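PDB 5H6I: protein B, which acts as a secreted pore-forming toxin, the CAMP factor, that permeabilises membranes and is also classed among the bacterial Fc-binding proteins. Local coordinates for residues A[33-36]-A[37-41]; A[83-87]-A[88-92]; A[195-198]-A[199-203]. All blocks are in the same frame, centred on the assembly; numbering follows the deposited sequence.

Contact 1. Residues A[33-36]-A[37-41]; sequences NSNN and QAQQM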
loop_
_atom_site.group_PDB
_atom_site.type_symbol
_atom_site.label_atom_id
_atom_site.label_comp_id
_atom_site.label_asym_id
_atom_site.label_seq_id
_atom_site.Cartn_x
_atom_site.Cartn_y
_atom_site.Cartn_z
ATOM N N ASN A 33 -24.696 -25.716 -7.948
ATOM C CA ASN A 33 -24.047 -24.517 -8.463
ATOM C C ASN A 33 -23.669 -23.529 -7.366
ATOM O O ASN A 33 -23.106 -22.473 -7.674
ATOM C CB ASN A 33 -24.951 -23.830 -9.490
ATOM C CG ASN A 33 -25.026 -24.590 -10.801
ATOM O OD1 ASN A 33 -24.246 -25.510 -11.043
ATOM N ND2 ASN A 33 -25.968 -24.206 -11.655
ATOM N N SER A 34 -23.968 -23.839 -6.104
ATOM C CA SER A 34 -23.574 -22.987 -4.991
ATOM C C SER A 34 -22.248 -23.409 -4.374
ATOM O O SER A 34 -21.499 -22.552 -3.890
ATOM C CB SER A 34 -24.662 -22.986 -3.913
ATOM O OG SER A 34 -25.937 -22.720 -4.471
ATOM N N ASN A 35 -21.941 -24.708 -4.378
ATOM C CA ASN A 35 -20.668 -25.163 -3.827
ATOM C C ASN A 35 -19.509 -24.795 -4.744
ATOM O O ASN A 35 -18.455 -24.357 -4.269
ATOM C CB ASN A 35 -20.703 -26.671 -3.585
ATOM C CG ASN A 35 -19.470 -27.171 -2.856
ATOM O OD1 ASN A 35 -19.194 -26.761 -1.729
ATOM N ND2 ASN A 35 -18.720 -28.059 -3.499
ATOM N N ASN A 36 -19.682 -24.970 -6.057
ATOM C CA ASN A 36 -18.653 -24.538 -6.997
ATOM C C ASN A 36 -18.431 -23.034 -6.905
ATOM O O ASN A 36 -17.291 -22.563 -6.966
ATOM C CB ASN A 36 -19.035 -24.936 -8.423
ATOM C CG ASN A 36 -18.277 -24.143 -9.472
ATOM O OD1 ASN A 36 -18.780 -23.152 -10.002
ATOM N ND2 ASN A 36 -17.058 -24.575 -9.775
ATOM N N GLN A 37 -19.513 -22.266 -6.749
ATOM C CA GLN A 37 -19.377 -20.827 -6.559
ATOM C C GLN A 37 -18.668 -20.504 -5.250
ATOM O O GLN A 37 -17.976 -19.484 -5.154
ATOM C CB GLN A 37 -20.755 -20.165 -6.600
ATOM C CG GLN A 37 -20.728 -18.647 -6.512
ATOM C CD GLN A 37 -22.077 -18.024 -6.813
ATOM O OE1 GLN A 37 -22.252 -17.357 -7.834
ATOM N NE2 GLN A 37 -23.040 -18.239 -5.925
ATOM N N ALA A 38 -18.818 -21.364 -4.239
ATOM C CA ALA A 38 -18.189 -21.106 -2.948
ATOM C C ALA A 38 -16.671 -21.214 -3.034
ATOM O O ALA A 38 -15.952 -20.430 -2.403
ATOM C CB ALA A 38 -18.738 -22.067 -1.894
ATOM N N GLN A 39 -16.160 -22.175 -3.808
ATOM C CA GLN A 39 -14.714 -22.320 -3.934
ATOM C C GLN A 39 -14.092 -21.261 -4.836
ATOM O O GLN A 39 -12.883 -21.026 -4.741
ATOM C CB GLN A 39 -14.347 -23.716 -4.448
ATOM C CG GLN A 39 -15.444 -24.433 -5.210
ATOM C CD GLN A 39 -14.974 -25.746 -5.809
ATOM O OE1 GLN A 39 -13.813 -26.130 -5.661
ATOM N NE2 GLN A 39 -15.875 -26.443 -6.491
ATOM N N GLN A 40 -14.879 -20.619 -5.705
ATOM C CA GLN A 40 -14.356 -19.482 -6.458
ATOM C C GLN A 40 -13.986 -18.342 -5.520
ATOM O O GLN A 40 -12.868 -17.816 -5.569
ATOM C CB GLN A 40 -15.375 -19.001 -7.492
ATOM C CG GLN A 40 -16.051 -20.088 -8.299
ATOM C CD GLN A 40 -17.243 -19.564 -9.079
ATOM O OE1 GLN A 40 -17.990 -18.713 -8.594
ATOM N NE2 GLN A 40 -17.430 -20.075 -10.291
ATOM N N MET A 41 -14.921 -17.946 -4.653
ATOM C CA MET A 41 -14.655 -16.859 -3.718
ATOM C C MET A 41 -13.587 -17.249 -2.706
ATOM O O MET A 41 -12.786 -16.407 -2.286
ATOM C CB MET A 41 -15.946 -16.450 -3.012
ATOM C CG MET A 41 -16.922 -15.697 -3.902
ATOM S SD MET A 41 -18.566 -15.576 -3.178
ATOM C CE MET A 41 -18.936 -17.303 -2.891
#

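Contact 2. Residues A[83-87]-A[88-92]; sequences RANSE and TVYDL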
loop_
_atom_site.group_PDB
_atom_site.type_symbol
_atom_site.label_atom_id
_atom_site.label_comp_id
_atom_site.label_asym_id
_atom_site.label_seq_id
_atom_site.Cartn_x
_atom_site.Cartn_y
_atom_site.Cartn_z
ATOM N N ARG A 83 -16.350 -21.147 5.098
ATOM C CA ARG A 83 -15.984 -22.489 5.533
ATOM C C ARG A 83 -16.973 -23.041 6.553
ATOM O O ARG A 83 -17.194 -24.256 6.605
ATOM C CB ARG A 83 -14.567 -22.474 6.107
ATOM C CG ARG A 83 -14.019 -23.835 6.489
ATOM C CD ARG A 83 -13.921 -23.973 7.997
ATOM N NE ARG A 83 -13.905 -25.370 8.416
ATOM C CZ ARG A 83 -13.284 -25.810 9.505
ATOM N NH1 ARG A 83 -12.632 -24.959 10.285
ATOM N NH2 ARG A 83 -13.314 -27.097 9.815
ATOM N N ALA A 84 -17.580 -22.171 7.366
ATOM C CA ALA A 84 -18.568 -22.637 8.332
ATOM C C ALA A 84 -19.854 -23.084 7.649
ATOM O O ALA A 84 -20.534 -23.992 8.144
ATOM C CB ALA A 84 -18.867 -21.540 9.355
ATOM N N ASN A 85 -20.201 -22.464 6.523
ATOM C CA ASN A 85 -21.393 -22.813 5.759
ATOM C C ASN A 85 -21.041 -23.555 4.474
ATOM O O ASN A 85 -21.704 -23.381 3.449
ATOM C CB ASN A 85 -22.206 -21.560 5.440
ATOM C CG ASN A 85 -22.718 -20.865 6.684
ATOM O OD1 ASN A 85 -23.631 -21.350 7.350
ATOM N ND2 ASN A 85 -22.131 -19.717 7.003
ATOM N N SER A 86 -19.999 -24.389 4.522
ATOM C CA SER A 86 -19.489 -25.031 3.315
ATOM C C SER A 86 -20.550 -25.913 2.665
ATOM O O SER A 86 -20.921 -25.708 1.503
ATOM C CB SER A 86 -18.236 -25.844 3.646
ATOM O OG SER A 86 -18.324 -26.413 4.941
ATOM N N GLU A 87 -21.053 -26.902 3.401
ATOM C CA GLU A 87 -22.011 -27.865 2.863
ATOM C C GLU A 87 -23.437 -27.585 3.319
ATOM O O GLU A 87 -24.198 -28.513 3.605
ATOM C CB GLU A 87 -21.600 -29.285 3.235
ATOM C CG GLU A 87 -21.142 -29.452 4.671
ATOM C CD GLU A 87 -20.531 -30.815 4.921
ATOM O OE1 GLU A 87 -19.850 -31.333 4.012
ATOM O OE2 GLU A 87 -20.732 -31.368 6.022
ATOM N N THR A 88 -23.828 -26.314 3.399
ATOM C CA THR A 88 -25.224 -25.963 3.622
ATOM C C THR A 88 -25.928 -25.452 2.374
ATOM O O THR A 88 -27.163 -25.382 2.369
ATOM C CB THR A 88 -25.345 -24.855 4.676
ATOM O OG1 THR A 88 -24.481 -23.764 4.330
ATOM C CG2 THR A 88 -24.973 -25.382 6.055
ATOM N N VAL A 89 -25.173 -25.104 1.329
ATOM C CA VAL A 89 -25.712 -24.665 0.044
ATOM C C VAL A 89 -26.768 -23.566 0.069
ATOM O O VAL A 89 -27.945 -23.812 -0.221
ATOM C CB VAL A 89 -26.244 -25.887 -0.728
ATOM C CG1 VAL A 89 -26.693 -25.483 -2.123
ATOM C CG2 VAL A 89 -25.177 -26.973 -0.799
ATOM N N TYR A 90 -26.354 -22.352 0.405
ATOM C CA TYR A 90 -27.289 -21.261 0.657
ATOM C C TYR A 90 -27.117 -20.096 -0.316
ATOM O O TYR A 90 -26.597 -20.238 -1.430
ATOM C CB TYR A 90 -27.047 -20.854 2.117
ATOM C CG TYR A 90 -25.721 -20.162 2.364
ATOM C CD1 TYR A 90 -24.516 -20.826 2.164
ATOM C CD2 TYR A 90 -25.676 -18.848 2.808
ATOM C CE1 TYR A 90 -23.306 -20.199 2.390
ATOM C CE2 TYR A 90 -24.471 -18.211 3.039
ATOM C CZ TYR A 90 -23.289 -18.891 2.828
ATOM O OH TYR A 90 -22.087 -18.264 3.057
ATOM N N ASP A 91 -27.568 -18.916 0.107
ATOM C CA ASP A 91 -27.503 -17.714 -0.714
ATOM C C ASP A 91 -26.114 -17.094 -0.607
ATOM O O ASP A 91 -25.689 -16.694 0.483
ATOM C CB ASP A 91 -28.578 -16.723 -0.273
ATOM C CG ASP A 91 -28.541 -15.425 -1.059
ATOM O OD1 ASP A 91 -28.090 -15.440 -2.224
ATOM O OD2 ASP A 91 -28.966 -14.388 -0.508
ATOM N N LEU A 92 -25.410 -17.011 -1.735
ATOM C CA LEU A 92 -24.063 -16.460 -1.784
ATOM C C LEU A 92 -24.034 -15.035 -2.326
ATOM O O LEU A 92 -22.983 -14.573 -2.785
ATOM C CB LEU A 92 -23.157 -17.358 -2.627
ATOM C CG LEU A 92 -22.850 -18.753 -2.077
ATOM C CD1 LEU A 92 -21.890 -19.484 -3.000
ATOM C CD2 LEU A 92 -22.284 -18.675 -0.670
#

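Contact 3. Residues A[195-198]-A[199-203]; sequences KKVL and NVKEF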
loop_
_atom_site.group_PDB
_atom_site.type_symbol
_atom_site.label_atom_id
_atom_site.label_comp_id
_atom_site.label_asym_id
_atom_site.label_seq_id
_atom_site.Cartn_x
_atom_site.Cartn_y
_atom_site.Cartn_z
ATOM N N LYS A 195 25.563 -7.399 -3.594
ATOM C CA LYS A 195 25.796 -8.209 -4.783
ATOM C C LYS A 195 26.986 -7.742 -5.608
ATOM O O LYS A 195 27.637 -8.568 -6.255
ATOM C CB LYS A 195 24.548 -8.217 -5.674
ATOM C CG LYS A 195 23.775 -9.525 -5.657
ATOM C CD LYS A 195 22.905 -9.640 -4.416
ATOM C CE LYS A 195 22.386 -11.058 -4.237
ATOM N NZ LYS A 195 21.545 -11.493 -5.388
ATOM N N LYS A 196 27.288 -6.443 -5.598
ATOM C CA LYS A 196 28.337 -5.889 -6.439
ATOM C C LYS A 196 29.465 -5.216 -5.672
ATOM O O LYS A 196 30.461 -4.832 -6.293
ATOM C CB LYS A 196 27.744 -4.872 -7.429
ATOM C CG LYS A 196 27.540 -5.401 -8.840
ATOM C CD LYS A 196 26.271 -6.230 -8.948
ATOM C CE LYS A 196 26.113 -6.818 -10.342
ATOM N NZ LYS A 196 26.120 -5.762 -11.394
ATOM N N VAL A 197 29.348 -5.055 -4.353
ATOM C CA VAL A 197 30.327 -4.280 -3.597
ATOM C C VAL A 197 30.861 -5.084 -2.417
ATOM O O VAL A 197 32.051 -5.004 -2.091
ATOM C CB VAL A 197 29.719 -2.948 -3.116
ATOM C CG1 VAL A 197 30.712 -2.180 -2.256
ATOM C CG2 VAL A 197 29.275 -2.103 -4.302
ATOM N N LEU A 198 29.987 -5.870 -1.781
ATOM C CA LEU A 198 30.317 -6.521 -0.516
ATOM C C LEU A 198 31.606 -7.332 -0.611
ATOM O O LEU A 198 32.581 -7.061 0.099
ATOM C CB LEU A 198 29.152 -7.411 -0.073
ATOM C CG LEU A 198 29.358 -8.242 1.197
ATOM C CD1 LEU A 198 29.849 -7.375 2.347
ATOM C CD2 LEU A 198 28.073 -8.959 1.576
ATOM N N ASN A 199 31.628 -8.336 -1.485
ATOM C CA ASN A 199 32.795 -9.190 -1.648
ATOM C C ASN A 199 33.611 -8.843 -2.885
ATOM O O ASN A 199 34.532 -9.587 -3.236
ATOM C CB ASN A 199 32.370 -10.658 -1.698
ATOM C CG ASN A 199 32.697 -11.401 -0.418
ATOM O OD1 ASN A 199 33.857 -11.714 -0.148
ATOM N ND2 ASN A 199 31.674 -11.683 0.380
ATOM N N VAL A 200 33.304 -7.732 -3.544
ATOM C CA VAL A 200 33.982 -7.336 -4.773
ATOM C C VAL A 200 35.032 -6.263 -4.512
ATOM O O VAL A 200 36.194 -6.416 -4.890
ATOM C CB VAL A 200 32.950 -6.870 -5.824
ATOM C CG1 VAL A 200 33.651 -6.233 -7.011
ATOM C CG2 VAL A 200 32.086 -8.038 -6.271
ATOM N N LYS A 201 34.641 -5.168 -3.866
ATOM C CA LYS A 201 35.551 -4.066 -3.603
ATOM C C LYS A 201 36.192 -4.211 -2.225
ATOM O O LYS A 201 35.781 -5.028 -1.399
ATOM C CB LYS A 201 34.815 -2.731 -3.708
ATOM C CG LYS A 201 34.007 -2.561 -4.983
ATOM C CD LYS A 201 34.870 -2.033 -6.116
ATOM C CE LYS A 201 34.093 -1.978 -7.422
ATOM N NZ LYS A 201 34.334 -3.180 -8.266
ATOM N N GLU A 202 37.220 -3.401 -1.985
ATOM C CA GLU A 202 37.839 -3.354 -0.669
ATOM C C GLU A 202 36.837 -2.842 0.363
ATOM O O GLU A 202 35.819 -2.230 0.030
ATOM C CB GLU A 202 39.085 -2.469 -0.691
ATOM C CG GLU A 202 38.958 -1.236 -1.567
ATOM C CD GLU A 202 40.260 -0.469 -1.686
ATOM O OE1 GLU A 202 41.200 -0.772 -0.921
ATOM O OE2 GLU A 202 40.343 0.437 -2.541
ATOM N N PHE A 203 37.138 -3.103 1.638
ATOM C CA PHE A 203 36.178 -2.789 2.691
ATOM C C PHE A 203 35.931 -1.290 2.819
ATOM O O PHE A 203 34.812 -0.879 3.145
ATOM C CB PHE A 203 36.645 -3.351 4.033
ATOM C CG PHE A 203 35.810 -2.895 5.194
ATOM C CD1 PHE A 203 34.517 -3.364 5.358
ATOM C CD2 PHE A 203 36.308 -1.982 6.111
ATOM C CE1 PHE A 203 33.737 -2.940 6.419
ATOM C CE2 PHE A 203 35.534 -1.556 7.175
ATOM C CZ PHE A 203 34.248 -2.036 7.329
#

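Contact 1. Residues A[33-36]-A[37-41]
The first torsion of Asn36 (161°) puts CG opposite the backbone N and beside the carbonyl carbon, while that of Gln40 sets its CG beside its own backbone N (chi1 -45°); the two amides thus meet one helical turn apart. Asn36 OD1 lies 3.4 Å from Gln40 NE2, but the angle is too poor for a hydrogen bond, and the amide planes stand 69° apart. Nearer the backbone, Gln40 CG rests 3.1 Å from Asn36 O. Gln39 also comes back to Asn36: its CG sits 3.2 Å from Asn35 O, and its extended chain brings NE2 to 3.4 Å from Asn36 CA, crossing the Asn36 side chain at about a right angle. Helical i to i+4 bonding underlies this, as in Gln39 N to Asn35 O at 3.2 Å. Ala38 N is shared weakly between Ser34 O and Asn35 O, and its small methyl fits beside both carbonyls. Flexible amide side chains suit so open a face, being able to turn toward water as well as toward one another. At the start of helix 35-58, Ser34 packs on Val89, while Gln37 and Met41 pack on Leu92, both partners lying in the loop that joins helix 65-84 to helix 93-115.

Contact 2. Residues A[83-87]-A[88-92]
Thr88 meets Asn85 through its hydroxyl: OG1 donates a hydrogen bond to Asn85 O, 2.9 Å away. With chi1 at 51°, OG1 is held between its own backbone N and carbonyl carbon and points back toward the end of the helix. It reaches the acceptor from above the carbonyl plane, at a C=O...OG1 angle of 104°, and also lies 3.4 Å from Asn85 CB. Threonine suits the place because a short hydroxyl can serve a carbonyl where the helical pattern has broken off. Val89 follows with a positive phi of 50°, uncommon for a beta-branched residue; the chain turns here, and its side chain packs on Val32. This is the connection between two helices of an all-helical domain, 65-84 and 93-115, within the region assigned to binding the IgG constant region. Tyr90 then brings its ring obliquely to the helix end, where CE1 comes within 3.5 Å of Asn85 CB and 3.7 Å of Asn85 O. The ring also packs on Leu82, so tyrosine gives the helix end an apolar partner, while Asn85 ND2 bonds instead to Ser81 O. Asp91 turns to the next helix, its OD1 accepting a hydrogen bond from Asn93 N. Leu92, at the N-cap position, is buried, and its isobutyl group reaches Leu82.

Contact 3. Residues A[195-198]-A[199-203]
Val200 lies against the end of helix 179-196, with its branched carbon beside the carbonyl oxygen of Lys196, in the tight connection of a helical hairpin whose second arm is helix 203-220. The segments also span the junction of two short sequence repeats, 189-199 and 200-210. Lys196 O is 3.3 Å from Val200 CB, on the side of that atom remote from CA, and it is equally distant from the two methyls, CG1 and CG2 each being 3.6 Å away. The valine therefore presents its compact, forked end to the oxygen, and a beta-branched residue suits the spot because its bulk stays close to the main chain. Val197, the first residue to leave helical geometry, points its side chain the other way, into a buried place against Leu245 and Val205, where an apolar group is at home. One of its methyls still touches the connection: CG1 lies 4.3 Å from CG of Lys201. That lysine has CG opposite its own carbonyl carbon (chi1 -50°), and the contact is made by this CG, near the root of the chain. Leu198 packs on Tyr206 of the following helix, and Lys196 on Leu245 of helix 227-245. Glu202 then takes the N-cap position of the second arm. The backbone turn itself hangs on Val197 O, which accepts a weak bond from Val200 N at 3.3 Å and a straighter one from Lys201 N at 3.1 Å, with an angle of 157° at the hydrogen.

All three contacts lie at the surface, yet each borders a buried residue: Met41 in contact 1, Leu92 in contact 2 and Val197 in contact 3. Contacts 1 and 2 are neighbours, their centres 9 Å apart, and they touch directly by side-chain packing. Contact 3 lies about 54 Å from contact 1 and 58 Å from contact 2, centre to centre, across the chain's centre from contact 2. Their chemistry follows their place: contact 1, near a helix start, combines helical backbone bonds with amide side chains; contact 2, in the connection of two helices, uses a threonine hydroxyl and a tyrosine ring; contact 3, in another connection, uses backbone N-H groups and a valine side chain.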